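Local coordinates for protein malyl-CoA lyase/beta-methylmalyl-CoA lyase (Methylobacterium extorquens, PDB 5UGR) that belongs to the HpcH/HpaI aldolase/citrate lyase family of TIM-barrel enzymes and carries a bound magnesium ion, at residues 150-155 with 159-164; 230-235 with 258-263; 277-282 with 316-321. All blocks are in the same frame, centred on the assembly; numbering follows the deposited sequence.

Contact 1 (150-155 with 159-164); sequences AIATSS and EAMSFG
Met161 reaches from barrel strand 158-163 of this TIM barrel to Ile151 of the short helix 148-151 and to the neighbouring Ala152. The tight link between helix and strand makes the contact local in sequence, and all three touching residues are buried. It is an apolar contact. The thioether chain runs straight as far as SD, then bends there (chi3 117°), which carries the CE methyl across to these two residues. CE sits 3.7 Å from CG2 of Ile151, the two side chains meeting at a slant. The same methyl lies 4.2 Å from CB of Ala152. Met161 is modelled in two conformers, so the exact place of CE is less certain than the distances suggest. Around them, Val137 of strand 134-139 touches both Ile151 and Met161, while Cys217 and Tyr220 of helix 207-220 pack on Met161 and Ala152 respectively.

The polar bonds lie within the turn itself. Ile151 to Ser154 form a type I beta turn, in which Ser154 N donates to Ile151 O at 3.1 Å. That carbonyl oxygen takes a second bond from the Ser154 hydroxyl: OG lies 2.7 Å from Ile151 O, in the carbonyl plane and on a lone pair, at a C=O...OG angle of 141°.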
loop_
_atom_site.group_PDB
_atom_site.type_symbol
_atom_site.label_atom_id
_atom_site.label_comp_id
_atom_site.label_asym_id
_atom_site.label_seq_id
_atom_site.Cartn_x
_atom_site.Cartn_y
_atom_site.Cartn_z
ATOM N N ALA A 150 3.021 -11.497 -0.282
ATOM C CA ALA A 150 3.362 -10.770 0.923
ATOM C C ALA A 150 3.927 -11.643 2.027
ATOM O O ALA A 150 4.894 -11.247 2.729
ATOM C CB ALA A 150 2.136 -9.967 1.439
ATOM N N ILE A 151 3.380 -12.829 2.162
ATOM C CA ILE A 151 3.931 -13.756 3.180
ATOM C C ILE A 151 5.376 -14.096 2.860
ATOM O O ILE A 151 6.200 -14.279 3.752
ATOM C CB ILE A 151 3.030 -15.023 3.281
ATOM C CG1 ILE A 151 1.652 -14.656 3.881
ATOM C CG2 ILE A 151 3.700 -16.122 4.089
ATOM C CD1 ILE A 151 0.571 -15.693 3.635
ATOM N N ALA A 152 5.717 -14.168 1.566
ATOM C CA ALA A 152 7.054 -14.590 1.193
ATOM C C ALA A 152 8.185 -13.674 1.683
ATOM O O ALA A 152 9.324 -14.128 1.746
ATOM C CB ALA A 152 7.149 -14.709 -0.336
ATOM N N THR A 153 7.881 -12.419 1.984
ATOM C CA THR A 153 8.835 -11.454 2.471
ATOM C C THR A 153 8.675 -11.096 3.948
ATOM O O THR A 153 9.137 -10.042 4.403
ATOM C CB THR A 153 8.908 -10.199 1.599
ATOM O OG1 THR A 153 7.657 -9.530 1.633
ATOM C CG2 THR A 153 9.329 -10.541 0.154
ATOM N N SER A 154 8.059 -11.999 4.710
ATOM C CA SER A 154 7.647 -11.644 6.069
ATOM C C SER A 154 8.653 -11.882 7.178
ATOM O O SER A 154 8.373 -11.439 8.301
ATOM C CB SER A 154 6.376 -12.423 6.398
ATOM O OG SER A 154 6.555 -13.823 6.376
ATOM N N SER A 155 9.773 -12.547 6.893
ATOM C CA SER A 155 10.768 -12.792 7.964
ATOM C C SER A 155 12.090 -13.198 7.351
ATOM O O SER A 155 12.121 -14.022 6.442
ATOM C CB SER A 155 10.318 -13.913 8.879
ATOM O OG SER A 155 11.321 -14.281 9.825
ATOM N N GLU A 159 12.408 -19.653 4.997
ATOM C CA GLU A 159 13.150 -20.456 4.040
ATOM C C GLU A 159 12.350 -21.193 2.986
ATOM O O GLU A 159 12.915 -21.520 1.928
ATOM C CB GLU A 159 13.998 -21.534 4.736
ATOM C CG GLU A 159 14.933 -21.015 5.796
ATOM C CD GLU A 159 15.793 -22.129 6.416
ATOM O OE1 GLU A 159 16.290 -21.890 7.554
ATOM O OE2 GLU A 159 15.939 -23.202 5.765
ATOM N N ALA A 160 11.069 -21.457 3.226
ATOM C CA ALA A 160 10.338 -22.449 2.415
ATOM C C ALA A 160 8.846 -22.272 2.632
ATOM O O ALA A 160 8.420 -21.812 3.699
ATOM C CB ALA A 160 10.747 -23.850 2.839
ATOM N N MET A 161 8.071 -22.674 1.621
ATOM C CA MET A 161 6.613 -22.739 1.732
ATOM C C MET A 161 6.177 -24.120 1.259
ATOM O O MET A 161 6.677 -24.599 0.221
ATOM C CB MET A 161 5.905 -21.668 0.873
ATOM C CG MET A 161 6.506 -20.277 0.905
ATOM S SD MET A 161 5.589 -19.026 -0.060
ATOM C CE MET A 161 5.198 -18.037 1.357
ATOM N N SER A 162 5.247 -24.723 2.029
ATOM C CA SER A 162 4.629 -25.965 1.611
ATOM C C SER A 162 3.183 -25.713 1.186
ATOM O O SER A 162 2.474 -24.993 1.885
ATOM C CB SER A 162 4.607 -26.991 2.738
ATOM O OG SER A 162 5.887 -27.598 2.969
ATOM N N PHE A 163 2.781 -26.349 0.055
ATOM C CA PHE A 163 1.406 -26.309 -0.424
ATOM C C PHE A 163 0.620 -27.404 0.245
ATOM O O PHE A 163 0.739 -28.582 -0.101
ATOM C CB PHE A 163 1.373 -26.387 -1.918
ATOM C CG PHE A 163 0.008 -26.502 -2.479
ATOM C CD1 PHE A 163 -0.963 -25.598 -2.107
ATOM C CD2 PHE A 163 -0.343 -27.590 -3.305
ATOM C CE1 PHE A 163 -2.267 -25.743 -2.597
ATOM C CE2 PHE A 163 -1.637 -27.705 -3.814
ATOM C CZ PHE A 163 -2.586 -26.811 -3.435
ATOM N N GLY A 164 -0.234 -27.007 1.205
ATOM C CA GLY A 164 -1.069 -27.964 1.937
ATOM C C GLY A 164 -2.323 -28.288 1.174
ATOM O O GLY A 164 -3.400 -27.725 1.440
#

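Contact 2 (230-235 with 258-263)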
loop_
_atom_site.group_PDB
_atom_site.type_symbol
_atom_site.label_atom_id
_atom_site.label_comp_id
_atom_site.label_asym_id
_atom_site.label_seq_id
_atom_site.Cartn_x
_atom_site.Cartn_y
_atom_site.Cartn_z
ATOM N N GLY A 230 -2.314 -38.702 -0.522
ATOM C CA GLY A 230 -2.886 -39.667 0.425
ATOM C C GLY A 230 -2.939 -41.110 0.004
ATOM O O GLY A 230 -3.091 -42.000 0.865
ATOM N N ASP A 231 -2.804 -41.399 -1.282
ATOM C CA ASP A 231 -3.032 -42.765 -1.702
ATOM C C ASP A 231 -1.745 -43.560 -1.692
ATOM O O ASP A 231 -1.004 -43.618 -2.673
ATOM C CB ASP A 231 -3.745 -42.823 -3.057
ATOM C CG ASP A 231 -4.156 -44.257 -3.452
ATOM O OD1 ASP A 231 -3.804 -45.224 -2.706
ATOM O OD2 ASP A 231 -4.861 -44.380 -4.497
ATOM N N PHE A 232 -1.493 -44.191 -0.540
ATOM C CA PHE A 232 -0.313 -45.003 -0.321
ATOM C C PHE A 232 -0.211 -46.230 -1.217
ATOM O O PHE A 232 0.899 -46.765 -1.394
ATOM C CB PHE A 232 -0.243 -45.442 1.195
ATOM C CG PHE A 232 -0.446 -44.326 2.143
ATOM C CD1 PHE A 232 -0.115 -43.012 1.749
ATOM C CD2 PHE A 232 -1.009 -44.513 3.390
ATOM C CE1 PHE A 232 -0.304 -41.934 2.599
ATOM C CE2 PHE A 232 -1.186 -43.417 4.258
ATOM C CZ PHE A 232 -0.866 -42.140 3.862
ATOM N N SER A 233 -1.354 -46.666 -1.737
ATOM C CA SER A 233 -1.387 -47.824 -2.638
ATOM C C SER A 233 -1.068 -47.439 -4.084
ATOM O O SER A 233 -1.067 -48.340 -4.941
ATOM C CB SER A 233 -2.765 -48.503 -2.604
ATOM O OG SER A 233 -3.748 -47.751 -3.377
ATOM N N ASP A 234 -0.794 -46.144 -4.339
ATOM C CA ASP A 234 -0.631 -45.647 -5.707
ATOM C C ASP A 234 0.676 -44.902 -5.880
ATOM O O ASP A 234 0.696 -43.681 -6.099
ATOM C CB ASP A 234 -1.830 -44.771 -6.096
ATOM C CG ASP A 234 -1.779 -44.312 -7.556
ATOM O OD1 ASP A 234 -1.043 -44.957 -8.345
ATOM O OD2 ASP A 234 -2.526 -43.334 -7.914
ATOM N N PRO A 235 1.793 -45.621 -5.850
ATOM C CA PRO A 235 3.073 -44.973 -6.139
ATOM C C PRO A 235 3.194 -44.347 -7.524
ATOM O O PRO A 235 3.892 -43.316 -7.676
ATOM C CB PRO A 235 4.109 -46.095 -5.926
ATOM C CG PRO A 235 3.351 -47.373 -6.112
ATOM C CD PRO A 235 1.985 -47.056 -5.516
ATOM N N PRO A 258 5.984 -44.114 4.818
ATOM C CA PRO A 258 7.401 -44.321 4.543
ATOM C C PRO A 258 7.784 -44.645 3.100
ATOM O O PRO A 258 8.877 -44.288 2.638
ATOM C CB PRO A 258 7.774 -45.478 5.501
ATOM C CG PRO A 258 6.768 -45.412 6.586
ATOM C CD PRO A 258 5.505 -44.945 5.945
ATOM N N SER A 259 6.899 -45.316 2.381
ATOM C CA SER A 259 7.104 -45.629 0.956
ATOM C C SER A 259 7.318 -44.409 0.065
ATOM O O SER A 259 7.946 -44.495 -0.969
ATOM C CB SER A 259 5.926 -46.400 0.403
ATOM O OG SER A 259 4.720 -45.606 0.333
ATOM N N GLN A 260 6.830 -43.278 0.511
ATOM C CA GLN A 260 6.927 -42.075 -0.295
ATOM C C GLN A 260 8.289 -41.380 -0.232
ATOM O O GLN A 260 8.626 -40.593 -1.110
ATOM C CB GLN A 260 5.816 -41.115 0.048
ATOM C CG GLN A 260 4.454 -41.634 -0.304
ATOM C CD GLN A 260 3.330 -40.779 0.190
ATOM O OE1 GLN A 260 3.490 -39.951 1.107
ATOM N NE2 GLN A 260 2.150 -40.998 -0.364
ATOM N N ILE A 261 9.091 -41.723 0.765
ATOM C CA ILE A 261 10.402 -41.105 0.936
ATOM C C ILE A 261 11.324 -41.346 -0.238
ATOM O O ILE A 261 11.891 -40.383 -0.776
ATOM C CB ILE A 261 11.074 -41.571 2.240
ATOM C CG1 ILE A 261 10.255 -41.138 3.475
ATOM C CG2 ILE A 261 12.481 -41.020 2.368
ATOM C CD1 ILE A 261 10.688 -41.802 4.770
ATOM N N ASP A 262 11.462 -42.610 -0.670
ATOM C CA ASP A 262 12.373 -42.923 -1.775
ATOM C C ASP A 262 11.835 -42.307 -3.073
ATOM O O ASP A 262 12.613 -41.881 -3.943
ATOM C CB ASP A 262 12.532 -44.438 -1.939
ATOM C CG ASP A 262 13.439 -45.059 -0.879
ATOM O OD1 ASP A 262 14.100 -44.349 -0.098
ATOM O OD2 ASP A 262 13.443 -46.297 -0.807
ATOM N N LEU A 263 10.510 -42.260 -3.203
ATOM C CA LEU A 263 9.894 -41.734 -4.433
ATOM C C LEU A 263 10.219 -40.232 -4.569
ATOM O O LEU A 263 10.649 -39.789 -5.633
ATOM C CB LEU A 263 8.389 -41.978 -4.517
ATOM C CG LEU A 263 7.891 -43.404 -4.423
ATOM C CD1 LEU A 263 6.396 -43.442 -4.404
ATOM C CD2 LEU A 263 8.434 -44.199 -5.576
HETATM O O HOH W 1 1.830 -42.946 -2.514
HETATM O O HOH W 2 3.201 -45.413 -2.000
#
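Phe232 lies opposite Ser259 and Pro235 opposite Gln260, each pair with CA atoms 7.6 Å apart, where the type I turn Asp231-Asp234 faces helix 259-268. The gap is bridged by two waters. One donates to Asp231 O and accepts from Gln260 NE2, at 2.9 Å each; the other donates to Phe232 O and hydrogen-bonds to Ser259 OG. The Gln260 chain runs extended beyond CG (chi2 172°), which carries its amide across to the water and to the edge of the Phe232 ring. There NE2 lies near the ring plane, 3.7 Å from Phe232 CD1, with amide and ring 81° apart. Gly230 O lies 3.2 Å above the plane of the Phe232 ring, offset toward the rim. Further along, Leu263 puts CD1 3.8 Å from Pro235 CB, a small apolar patch at the surface.

His257 bonds Ser259 OG through ND1 and stacks its ring with that of Phe232, while Gln260 is gripped at both ends of its amide, OE1 by Ile256 N and NE2 by Phe229 O, which fixes its rotation. The loop after barrel strand 223-226 packs against the helix that follows strand 252-255, with Tyr238 of helix 235-248 touching both Gln260 and Leu263.

Contact 3 (277-282 with 316-321); sequences KARRIL and QKADAM
Arg279 meets Asp319 end-on, and both terminal nitrogens of the guanidinium converge on a single carboxylate oxygen. NH2 lies 3.1 Å from Asp319 OD1, with an N-H...O angle of 152°. NH1 is 3.2 Å from the same OD1, slightly more bent. The oxygen sits at the edge of the guanidinium, nearly in its plane, and the two flat groups are only 15° from coplanar. From the side of OD1 the two donors arrive differently: NH1 comes in on the syn lone pair, toward the other oxygen, whereas NH2 approaches nearly in line with the C-O bond. This forked salt bridge therefore differs from the side-by-side kind, in which each nitrogen would have its own oxygen. Next to it, Ala318 CB lies 4.2 Å from Arg279 NH2, a loose apolar neighbour.

The arginine gets there by a bend early in its chain (chi2 -149°), beyond which it runs out toward the other helix.

Both helices, 272-291 and 305-322, come after the eighth strand of the TIM barrel, and the small antiparallel hairpin 296-298/301-303 lies between them in sequence. The salt bridge is at the surface, and both charged residues touch a crystal neighbour, so the lattice may influence their pose.

Further in, the helices also pack side chain on side chain: Ile315 touches Ala278 and Arg279, and Ala311 touches Ile281, which also rests on Leu298 of the hairpin. Arg280 extends a second salt bridge from helix 272-291 to Asp299. From helix 305-322, Lys317 ties back to Glu251 and to the carbonyl oxygen of Arg12, while Met321 packs on Leu13, Arg15 and Thr269.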
loop_
_atom_site.group_PDB
_atom_site.type_symbol
_atom_site.label_atom_id
_atom_site.label_comp_id
_atom_site.label_asym_id
_atom_site.label_seq_id
_atom_site.Cartn_x
_atom_site.Cartn_y
_atom_site.Cartn_z
ATOM N N LYS A 277 26.045 -27.556 -15.081
ATOM C CA LYS A 277 25.926 -26.142 -15.466
ATOM C C LYS A 277 26.213 -25.201 -14.319
ATOM O O LYS A 277 26.907 -24.166 -14.499
ATOM C CB LYS A 277 24.562 -25.822 -16.059
ATOM C CG LYS A 277 24.361 -24.351 -16.406
ATOM C CD LYS A 277 23.092 -24.042 -17.186
ATOM C CE LYS A 277 23.352 -22.768 -18.007
ATOM N NZ LYS A 277 22.150 -22.230 -18.690
ATOM N N ALA A 278 25.649 -25.506 -13.154
ATOM C CA ALA A 278 25.934 -24.722 -11.956
ATOM C C ALA A 278 27.446 -24.717 -11.611
ATOM O O ALA A 278 28.009 -23.650 -11.286
ATOM C CB ALA A 278 25.070 -25.138 -10.751
ATOM N N ARG A 279 28.093 -25.877 -11.696
ATOM C CA ARG A 279 29.540 -25.954 -11.414
ATOM C C ARG A 279 30.346 -25.129 -12.397
ATOM O O ARG A 279 31.310 -24.451 -12.014
ATOM C CB ARG A 279 30.061 -27.397 -11.388
ATOM C CG ARG A 279 29.464 -28.208 -10.232
ATOM C CD ARG A 279 30.366 -29.278 -9.677
ATOM N NE ARG A 279 29.673 -30.175 -8.768
ATOM C CZ ARG A 279 29.585 -30.053 -7.431
ATOM N NH1 ARG A 279 30.135 -29.029 -6.742
ATOM N NH2 ARG A 279 28.911 -31.001 -6.770
ATOM N N ARG A 280 29.894 -25.098 -13.623
ATOM C CA ARG A 280 30.594 -24.320 -14.644
ATOM C C ARG A 280 30.396 -22.837 -14.476
ATOM O O ARG A 280 31.282 -22.051 -14.797
ATOM C CB ARG A 280 30.131 -24.737 -16.033
ATOM C CG ARG A 280 30.575 -26.179 -16.343
ATOM C CD ARG A 280 30.224 -26.587 -17.748
ATOM N NE ARG A 280 31.021 -25.861 -18.732
ATOM C CZ ARG A 280 30.520 -25.167 -19.772
ATOM N NH1 ARG A 280 29.243 -25.145 -20.033
ATOM N NH2 ARG A 280 31.323 -24.477 -20.578
ATOM N N ILE A 281 29.231 -22.452 -13.960
ATOM C CA ILE A 281 29.006 -21.076 -13.578
ATOM C C ILE A 281 30.007 -20.653 -12.483
ATOM O O ILE A 281 30.586 -19.573 -12.566
ATOM C CB ILE A 281 27.539 -20.825 -13.187
ATOM C CG1 ILE A 281 26.652 -20.815 -14.440
ATOM C CG2 ILE A 281 27.392 -19.514 -12.451
ATOM C CD1 ILE A 281 25.138 -20.886 -14.159
ATOM N N LEU A 282 30.173 -21.490 -11.462
ATOM C CA LEU A 282 31.092 -21.170 -10.358
ATOM C C LEU A 282 32.536 -21.089 -10.898
ATOM O O LEU A 282 33.282 -20.209 -10.475
ATOM C CB LEU A 282 30.962 -22.183 -9.194
ATOM C CG LEU A 282 29.590 -22.321 -8.511
ATOM C CD1 LEU A 282 29.759 -22.981 -7.153
ATOM C CD2 LEU A 282 28.812 -21.029 -8.433
ATOM N N GLN A 316 25.104 -26.139 -3.303
ATOM C CA GLN A 316 25.079 -26.485 -1.885
ATOM C C GLN A 316 24.201 -27.720 -1.666
ATOM O O GLN A 316 24.507 -28.582 -0.850
ATOM C CB GLN A 316 24.622 -25.288 -1.007
ATOM C CG GLN A 316 25.674 -24.163 -0.825
ATOM C CD GLN A 316 27.003 -24.587 -0.193
ATOM O OE1 GLN A 316 28.071 -24.266 -0.736
ATOM N NE2 GLN A 316 26.959 -25.287 0.948
ATOM N N LYS A 317 23.090 -27.763 -2.374
ATOM C CA LYS A 317 22.175 -28.913 -2.395
ATOM C C LYS A 317 22.776 -30.221 -2.977
ATOM O O LYS A 317 22.636 -31.318 -2.379
ATOM C CB LYS A 317 20.835 -28.515 -3.080
ATOM C CG LYS A 317 19.801 -27.779 -2.200
ATOM C CD LYS A 317 19.978 -26.257 -2.093
ATOM C CE LYS A 317 18.752 -25.419 -2.446
ATOM N NZ LYS A 317 17.763 -25.183 -1.333
ATOM N N ALA A 318 23.486 -30.115 -4.104
ATOM C CA ALA A 318 24.197 -31.249 -4.700
ATOM C C ALA A 318 25.291 -31.772 -3.766
ATOM O O ALA A 318 25.523 -32.981 -3.626
ATOM C CB ALA A 318 24.802 -30.847 -6.044
ATOM N N ASP A 319 25.969 -30.843 -3.108
ATOM C CA ASP A 319 27.060 -31.223 -2.205
ATOM C C ASP A 319 26.472 -31.992 -1.040
ATOM O O ASP A 319 27.077 -32.932 -0.541
ATOM C CB ASP A 319 27.784 -29.980 -1.684
ATOM C CG ASP A 319 28.676 -29.298 -2.754
ATOM O OD1 ASP A 319 28.888 -29.852 -3.897
ATOM O OD2 ASP A 319 29.225 -28.219 -2.382
ATOM N N ALA A 320 25.304 -31.559 -0.550
ATOM C CA ALA A 320 24.643 -32.259 0.579
ATOM C C ALA A 320 24.298 -33.699 0.250
ATOM O O ALA A 320 24.427 -34.598 1.073
ATOM C CB ALA A 320 23.382 -31.524 0.984
ATOM N N MET A 321 23.845 -33.912 -0.965
ATOM C CA MET A 321 23.502 -35.236 -1.449
ATOM C C MET A 321 24.724 -36.106 -1.440
ATOM O O MET A 321 24.634 -37.266 -1.086
ATOM C CB MET A 321 22.839 -35.207 -2.844
ATOM C CG MET A 321 21.343 -35.472 -2.739
ATOM S SD MET A 321 20.814 -35.403 -4.403
ATOM C CE MET A 321 21.214 -37.159 -4.757
#

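How the contacts relate
The three contacts follow one another along the chain without overlap, and none touches another. Contact 1 is buried between helix 148-151 and the sixth strand, its centre about 9 Å from that of the chain. Contact 2, about 26 Å from contact 1 centre to centre, joins the loop after the seventh strand to the helix after the eighth. Contact 3 belongs to two later helices, its centre about 24 Å from that of contact 1 and about 28 Å from that of contact 2. Helices 259-268 and 272-291 are consecutive. The series runs from the layer between barrel strand and outer helices, through a loop after a strand, to the C-terminal helices, and contact 2 alone reaches another subunit.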